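Local atomic coordinates of LS-24 (Lathyrus sativus, PDB entry 3LP9), a protein that probably binds hemin as a monomer or spermine as a dimer, one excluding the other, and may act in oxidative stress response and polyamine biosynthesis. Residues Ile120-Arg125 / Ser172-Ala177; Asn167-Ser172 / Phe188-His193; Thr114-Gly119 / Gln139-Asp144. All coordinates share one frame; numbering follows the deposited sequence.

Overall arrangement
The chain reaches the 114-119 loop first, and interaction 3 closes when that loop is met by strand 139-144, the third strand of its sheet. Interaction 1 opens directly after the loop, at 120-125, and closes only at 172-177, so it crosses interaction 3. Interaction 2 starts at 167-172, just before interaction 1 ends, and closes at 188-193; these two cross as well and share S172. Interactions 3 and 2 follow in series, each packing an entry loop onto its own sheet. Interaction 1 joins the innermost strands of these two sheets beside the calcium in the central channel of the four-bladed hemopexin propeller.

Interaction 1 of 3, residues Ile120-Arg125 / Ser172-Ala177; sequences IDAAYR and SGADAA. With CA (calcium ion), chain E.
The A122 methyl lies against the main chain at A176, its CB 3.7 Å from A176 CA. The methyls of A174 and A177 lie nearby, and A122 CB is 4.2 Å from A177 CB. With side chains this short the two strands come close together without pairing. A123 O and A177 O, two acceptors, sit 3.3 Å apart and are simply neighbours, while each strand forms its backbone bonds within its own sheet. In both segments an aspartate and the alanine after it face one residue of the next strand, D121 and A122 facing F135, D175 and A176 facing F189: two classic beta bulges. They belong to the innermost strands of adjacent blades in the four-bladed hemopexin propeller, lining its central channel. There D121 O and D175 O, only 3.1 Å apart, turn to the same calcium ion, each 2.5 Å from it. N7 O and D65 O bind the same ion, so backbone carbonyls rather than carboxylates supply these ligands. A metal-bound water also donates to I120 O. The carboxylates do other work: that of D175 accepts from the backbone N of D191, that of D121 from the backbone N of G137. The backbone sets D121 CB 3.3 Å from A174 O. Past that touch, on the partly exposed D121 side, a water takes the place of direct bonds, donating to D121 OD2 and accepting from A174 N at 3.0 Å. With CG beside the backbone N (chi1 -69°), the D121 carboxylate is directed toward this water and G137 N. G173, next to A174 in the chain, has phi at 127° and psi at 169°, where a side chain would press on the carbonyl of S172.

Interaction 2 of 3, residues Asn167-Ser172 / Phe188-His193; sequences NTIFES and FFKDDH
F170 lays the end of its ring against the CB atoms of F188 and K190 on strand 185-190, its CE1 3.5 Å from each. The strand backbone is met at the same tip: CZ reaches F188 O, and F189 C sits at the ring edge, in its plane. One face of the ring is partly overlaid by I169 CD1, 3.9 Å above the plane and offset toward the rim; this methyl also touches H193 CB at 3.9 Å. F165 meets the F170 ring as well.

K190 runs past I169 and F170 in the opposite sense. Its CG is anti to the backbone N (chi1 180°), and a bend at chi2 carries the ammonium group to the loop, where NZ donates to I169 O at 3.1 Å, tilted 28° from the carbonyl plane. I169 O takes a second, weak bond from S172 OG, and NZ also bonds to G173 O. An alanine here would probably leave the carbonyls of I169 and G173 without their charged donor and let the loop shift against the strand.

Beyond K190 the chain reverses in a type II' turn, with K190 N to H193 O at 3.0 Å and H193 N to K190 O at 2.9 Å: a tight beta hairpin joining strands 185-190 and 193-198 in one blade of the hemopexin propeller.

Interaction 3 of 3, residues Thr114-Gly119 / Gln139-Asp144; sequences TVFESG and QYARID
F116 carries the apolar part of this contact, laying the tip of its ring on strand 139-144 at A141. Its CZ is 4.0 Å from A141 CB, with CE2 only slightly farther from the same methyl. The backbone of the strand is met too: Y140 CA lies at the ring edge, near its plane, while A141 N approaches CZ obliquely at 3.8 Å. CG stands anti to the carbonyl carbon (chi1 -62°), and this directs the ring out of the loop toward the strand. F111 stacks on F116 and also touches A141, so the ring and the methyl share a neighbour. At the more exposed end V115 adds a looser touch, its CG2 lying 4.3 Å from Q139 CB.

The polar bonds fix the shape of the loop rather than join it to strand 139-144. T114 OG1 accepts from F116 N at 3.2 Å (N-H...O angle 150°), an ST turn that sets the hydroxyl at the edge of the F116 ring, in plane; OG1 is bonded to F111 O as well. The same residues begin a type I turn, T114 to E117, closed by E117 N to T114 O at 3.2 Å, and a second runs from F116 to G119, closed by G119 N to F116 O at 3.0 Å. At G119 the backbone angles (phi 148°) would press a side chain on the carbonyl of S118, a residue that probably takes part in spermine binding.

The loop leads from helix 104-107 to strand 122-125. K136, on strand 131-136, gives its ammonium to V115 O and G119 O, while F116 also touches I155 on strand 149-157, so the loop meets three consecutive strands of this blade.

Interaction 1 of 3, residues Ile120-Arg125 / Ser172-Ala177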
# COMPACT_ATOMS: atom_id res chain seq x y z
N ILE A 120 9.55 -7.14 6.66
CA ILE A 120 10.70 -8.00 6.63
C ILE A 120 11.96 -7.15 6.39
O ILE A 120 11.92 -6.17 5.65
CB ILE A 120 10.47 -9.05 5.56
CG1 ILE A 120 9.13 -9.73 5.82
CG2 ILE A 120 11.66 -10.05 5.52
CD1 ILE A 120 8.95 -10.92 4.96
N ASP A 121 13.03 -7.45 7.10
CA ASP A 121 14.29 -6.71 6.96
C ASP A 121 15.08 -7.16 5.71
O ASP A 121 15.43 -6.34 4.83
CB ASP A 121 15.15 -6.88 8.21
CG ASP A 121 14.59 -6.19 9.45
OD1 ASP A 121 13.74 -5.30 9.33
OD2 ASP A 121 15.01 -6.48 10.57
N ALA A 122 15.33 -8.45 5.61
CA ALA A 122 16.17 -8.95 4.57
C ALA A 122 15.81 -10.39 4.18
O ALA A 122 15.13 -11.07 4.94
CB ALA A 122 17.64 -8.89 5.05
N ALA A 123 16.36 -10.86 3.04
CA ALA A 123 16.04 -12.17 2.48
C ALA A 123 17.02 -12.50 1.39
O ALA A 123 17.53 -11.62 0.73
CB ALA A 123 14.66 -12.17 1.89
N TYR A 124 17.22 -13.80 1.16
CA TYR A 124 18.06 -14.28 0.07
C TYR A 124 17.56 -15.63 -0.36
O TYR A 124 16.95 -16.37 0.42
CB TYR A 124 19.56 -14.40 0.45
CG TYR A 124 19.94 -15.40 1.52
CD1 TYR A 124 20.00 -15.04 2.89
CD2 TYR A 124 20.28 -16.72 1.18
CE1 TYR A 124 20.39 -16.00 3.89
CE2 TYR A 124 20.64 -17.64 2.15
CZ TYR A 124 20.71 -17.27 3.52
OH TYR A 124 21.11 -18.27 4.44
N ARG A 125 17.84 -15.93 -1.63
CA ARG A 125 17.47 -17.15 -2.35
C ARG A 125 18.40 -18.32 -2.01
O ARG A 125 19.58 -18.27 -2.25
CB ARG A 125 17.54 -16.84 -3.85
CG ARG A 125 17.10 -17.97 -4.78
CD ARG A 125 15.66 -18.34 -4.41
NE ARG A 125 15.03 -19.12 -5.42
CZ ARG A 125 15.11 -20.44 -5.52
NH1 ARG A 125 15.83 -21.14 -4.68
NH2 ARG A 125 14.44 -21.03 -6.49
N SER A 172 21.95 -9.61 15.67
CA SER A 172 20.71 -8.92 15.89
C SER A 172 19.95 -8.44 14.65
O SER A 172 19.01 -7.64 14.79
CB SER A 172 20.99 -7.71 16.76
OG SER A 172 21.84 -6.80 16.10
N GLY A 173 20.31 -8.91 13.46
CA GLY A 173 19.60 -8.51 12.27
C GLY A 173 20.39 -7.94 11.10
O GLY A 173 21.57 -7.67 11.22
N ALA A 174 19.74 -7.79 9.96
CA ALA A 174 20.38 -7.23 8.79
C ALA A 174 19.54 -6.16 8.06
O ALA A 174 18.32 -6.15 8.09
CB ALA A 174 20.76 -8.39 7.84
N ASP A 175 20.24 -5.22 7.43
CA ASP A 175 19.61 -4.19 6.62
C ASP A 175 19.07 -4.80 5.29
O ASP A 175 17.92 -4.56 4.90
CB ASP A 175 20.60 -3.06 6.34
CG ASP A 175 20.74 -2.07 7.50
OD1 ASP A 175 20.03 -2.26 8.53
OD2 ASP A 175 21.54 -1.12 7.38
N ALA A 176 19.89 -5.61 4.64
CA ALA A 176 19.58 -6.23 3.36
C ALA A 176 20.49 -7.47 3.15
O ALA A 176 21.47 -7.70 3.89
CB ALA A 176 19.81 -5.28 2.27
N ALA A 177 20.19 -8.21 2.08
CA ALA A 177 20.99 -9.37 1.72
C ALA A 177 20.69 -9.83 0.31
O ALA A 177 19.74 -9.36 -0.29
CB ALA A 177 20.75 -10.50 2.71
CA CA E . 15.50 -3.82 4.75
O HOH W 1 12.87 -3.37 5.87
O HOH W 2 17.04 -8.92 10.37

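Interaction 2 of 3, residues Asn167-Ser172 / Phe188-His193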
# COMPACT_ATOMS: atom_id res chain seq x y z
N ASN A 167 28.27 -12.75 18.22
CA ASN A 167 29.23 -11.71 18.61
C ASN A 167 29.64 -10.79 17.47
O ASN A 167 30.76 -10.30 17.45
CB ASN A 167 30.48 -12.33 19.29
CG ASN A 167 30.11 -13.17 20.51
OD1 ASN A 167 29.40 -12.71 21.44
ND2 ASN A 167 30.55 -14.44 20.51
N THR A 168 28.73 -10.61 16.52
CA THR A 168 28.89 -9.73 15.36
C THR A 168 27.60 -8.91 15.33
O THR A 168 26.65 -9.21 16.03
CB THR A 168 29.09 -10.52 14.02
OG1 THR A 168 27.86 -11.13 13.58
CG2 THR A 168 30.15 -11.59 14.15
N ILE A 169 27.60 -7.85 14.55
CA ILE A 169 26.48 -6.96 14.34
C ILE A 169 25.30 -7.64 13.69
O ILE A 169 24.15 -7.23 13.81
CB ILE A 169 26.98 -5.76 13.53
CG1 ILE A 169 27.47 -6.20 12.15
CG2 ILE A 169 28.12 -5.03 14.34
CD1 ILE A 169 27.59 -5.11 11.23
N PHE A 170 25.57 -8.71 12.98
CA PHE A 170 24.51 -9.47 12.26
C PHE A 170 23.67 -10.36 13.19
O PHE A 170 22.54 -10.73 12.85
CB PHE A 170 25.10 -10.22 11.06
CG PHE A 170 25.60 -9.32 9.98
CD1 PHE A 170 24.70 -8.64 9.15
CD2 PHE A 170 26.98 -9.08 9.83
CE1 PHE A 170 25.17 -7.77 8.20
CE2 PHE A 170 27.45 -8.21 8.83
CZ PHE A 170 26.57 -7.58 8.02
N GLU A 171 24.21 -10.68 14.37
CA GLU A 171 23.51 -11.48 15.42
C GLU A 171 22.10 -10.94 15.76
O GLU A 171 21.19 -11.72 16.05
CB GLU A 171 24.41 -11.53 16.64
CG GLU A 171 23.82 -12.02 17.89
CD GLU A 171 24.87 -12.14 19.00
OE1 GLU A 171 25.94 -11.46 18.95
OE2 GLU A 171 24.60 -12.90 19.96
N SER A 172 21.95 -9.61 15.67
CA SER A 172 20.71 -8.92 15.89
C SER A 172 19.95 -8.44 14.65
O SER A 172 19.01 -7.64 14.79
CB SER A 172 20.99 -7.71 16.76
OG SER A 172 21.84 -6.80 16.10
N PHE A 188 25.43 -10.04 3.27
CA PHE A 188 24.56 -9.42 4.31
C PHE A 188 25.06 -8.03 4.49
O PHE A 188 26.28 -7.80 4.58
CB PHE A 188 24.65 -10.19 5.69
CG PHE A 188 24.07 -11.58 5.64
CD1 PHE A 188 22.70 -11.80 5.94
CD2 PHE A 188 24.86 -12.67 5.25
CE1 PHE A 188 22.16 -13.08 5.82
CE2 PHE A 188 24.31 -13.93 5.17
CZ PHE A 188 22.95 -14.13 5.47
N PHE A 189 24.14 -7.07 4.52
CA PHE A 189 24.52 -5.67 4.73
C PHE A 189 23.88 -5.16 6.02
O PHE A 189 22.80 -5.62 6.44
CB PHE A 189 24.06 -4.78 3.56
CG PHE A 189 24.55 -5.23 2.19
CD1 PHE A 189 25.91 -5.19 1.85
CD2 PHE A 189 23.63 -5.68 1.24
CE1 PHE A 189 26.34 -5.61 0.58
CE2 PHE A 189 24.05 -6.10 -0.05
CZ PHE A 189 25.43 -6.05 -0.37
N LYS A 190 24.55 -4.18 6.60
CA LYS A 190 24.10 -3.56 7.82
C LYS A 190 24.92 -2.31 7.95
O LYS A 190 26.18 -2.35 8.04
CB LYS A 190 24.34 -4.47 9.02
CG LYS A 190 23.89 -3.85 10.29
CD LYS A 190 22.90 -4.75 10.91
CE LYS A 190 22.51 -4.26 12.25
NZ LYS A 190 21.82 -5.33 12.98
N ASP A 191 24.22 -1.18 7.90
CA ASP A 191 24.88 0.15 7.90
C ASP A 191 25.94 0.19 6.79
O ASP A 191 25.62 -0.10 5.65
CB ASP A 191 25.49 0.50 9.28
CG ASP A 191 24.56 0.12 10.43
OD1 ASP A 191 23.34 0.43 10.30
OD2 ASP A 191 25.01 -0.52 11.41
N ASP A 192 27.15 0.63 7.13
CA ASP A 192 28.28 0.75 6.18
C ASP A 192 29.12 -0.51 6.09
O ASP A 192 30.19 -0.47 5.53
CB ASP A 192 29.20 1.93 6.57
CG ASP A 192 29.73 1.83 8.01
OD1 ASP A 192 29.03 1.35 8.94
OD2 ASP A 192 30.88 2.23 8.21
N HIS A 193 28.61 -1.60 6.67
CA HIS A 193 29.27 -2.90 6.77
C HIS A 193 28.60 -4.00 5.99
O HIS A 193 27.38 -3.95 5.75
CB HIS A 193 29.29 -3.36 8.23
CG HIS A 193 30.15 -2.49 9.12
ND1 HIS A 193 29.65 -1.36 9.76
CD2 HIS A 193 31.47 -2.57 9.43
CE1 HIS A 193 30.63 -0.81 10.45
NE2 HIS A 193 31.74 -1.51 10.25

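Interaction 3 of 3, residues Thr114-Gly119 / Gln139-Asp144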
# COMPACT_ATOMS: atom_id res chain seq x y z
N THR A 114 2.97 -13.06 13.12
CA THR A 114 4.37 -13.21 13.45
C THR A 114 4.99 -11.85 13.24
O THR A 114 4.32 -10.93 12.77
CB THR A 114 5.07 -14.24 12.54
OG1 THR A 114 5.28 -13.67 11.25
CG2 THR A 114 4.26 -15.45 12.36
N VAL A 115 6.28 -11.72 13.59
CA VAL A 115 7.03 -10.49 13.39
C VAL A 115 7.19 -10.05 11.92
O VAL A 115 7.49 -8.89 11.64
CB VAL A 115 8.46 -10.57 14.06
CG1 VAL A 115 8.36 -10.80 15.60
CG2 VAL A 115 9.33 -11.62 13.40
N PHE A 116 6.98 -10.98 10.99
CA PHE A 116 7.11 -10.68 9.56
C PHE A 116 5.84 -10.08 8.99
O PHE A 116 5.87 -9.50 7.90
CB PHE A 116 7.48 -11.91 8.79
CG PHE A 116 8.83 -12.49 9.18
CD1 PHE A 116 9.98 -12.16 8.48
CD2 PHE A 116 8.92 -13.44 10.22
CE1 PHE A 116 11.20 -12.70 8.84
CE2 PHE A 116 10.13 -13.99 10.58
CZ PHE A 116 11.28 -13.60 9.90
N GLU A 117 4.73 -10.18 9.72
CA GLU A 117 3.47 -9.68 9.16
C GLU A 117 3.55 -8.23 8.73
O GLU A 117 3.10 -7.86 7.65
CB GLU A 117 2.30 -9.93 10.11
CG GLU A 117 0.95 -9.47 9.55
CD GLU A 117 -0.20 -9.76 10.49
OE1 GLU A 117 -0.02 -10.56 11.46
OE2 GLU A 117 -1.28 -9.19 10.27
N SER A 118 4.13 -7.41 9.61
CA SER A 118 4.23 -5.94 9.47
C SER A 118 5.47 -5.52 8.64
O SER A 118 5.67 -4.33 8.36
CB SER A 118 4.33 -5.29 10.87
OG SER A 118 5.60 -5.60 11.45
N GLY A 119 6.27 -6.51 8.26
CA GLY A 119 7.48 -6.24 7.49
C GLY A 119 8.69 -7.14 7.67
O GLY A 119 8.87 -7.82 8.70
N GLN A 139 15.27 -12.53 14.40
CA GLN A 139 14.55 -13.74 14.02
C GLN A 139 14.74 -14.00 12.53
O GLN A 139 14.94 -13.11 11.75
CB GLN A 139 13.08 -13.51 14.28
CG GLN A 139 12.76 -13.23 15.70
CD GLN A 139 13.25 -14.32 16.65
OE1 GLN A 139 14.37 -14.26 17.19
NE2 GLN A 139 12.41 -15.31 16.87
N TYR A 140 14.68 -15.26 12.12
CA TYR A 140 14.70 -15.58 10.68
C TYR A 140 13.81 -16.77 10.34
O TYR A 140 13.65 -17.73 11.14
CB TYR A 140 16.13 -15.87 10.19
CG TYR A 140 16.55 -17.28 10.46
CD1 TYR A 140 17.03 -17.67 11.72
CD2 TYR A 140 16.48 -18.25 9.47
CE1 TYR A 140 17.38 -18.93 11.96
CE2 TYR A 140 16.83 -19.53 9.73
CZ TYR A 140 17.27 -19.86 10.97
OH TYR A 140 17.63 -21.15 11.20
N ALA A 141 13.25 -16.72 9.12
CA ALA A 141 12.38 -17.77 8.63
C ALA A 141 13.03 -18.37 7.41
O ALA A 141 13.70 -17.65 6.65
CB ALA A 141 11.02 -17.21 8.26
N ARG A 142 12.84 -19.68 7.24
CA ARG A 142 13.25 -20.43 6.03
C ARG A 142 11.94 -20.93 5.39
O ARG A 142 11.13 -21.62 6.07
CB ARG A 142 14.13 -21.58 6.42
CG ARG A 142 14.59 -22.50 5.33
CD ARG A 142 15.22 -23.65 6.06
NE ARG A 142 15.55 -24.71 5.17
CZ ARG A 142 15.90 -25.93 5.53
NH1 ARG A 142 15.98 -26.24 6.81
NH2 ARG A 142 16.17 -26.83 4.59
N ILE A 143 11.66 -20.49 4.14
CA ILE A 143 10.41 -20.89 3.46
C ILE A 143 10.61 -21.67 2.14
O ILE A 143 11.73 -21.82 1.66
CB ILE A 143 9.45 -19.69 3.28
CG1 ILE A 143 9.82 -18.88 2.03
CG2 ILE A 143 9.40 -18.86 4.54
CD1 ILE A 143 8.82 -17.81 1.66
N ASP A 144 9.52 -22.18 1.58
CA ASP A 144 9.51 -22.79 0.25
C ASP A 144 8.41 -22.09 -0.56
O ASP A 144 7.24 -22.28 -0.28
CB ASP A 144 9.28 -24.26 0.35
CG ASP A 144 9.30 -24.96 -0.99
OD1 ASP A 144 8.70 -24.48 -2.00
OD2 ASP A 144 9.92 -26.03 -1.06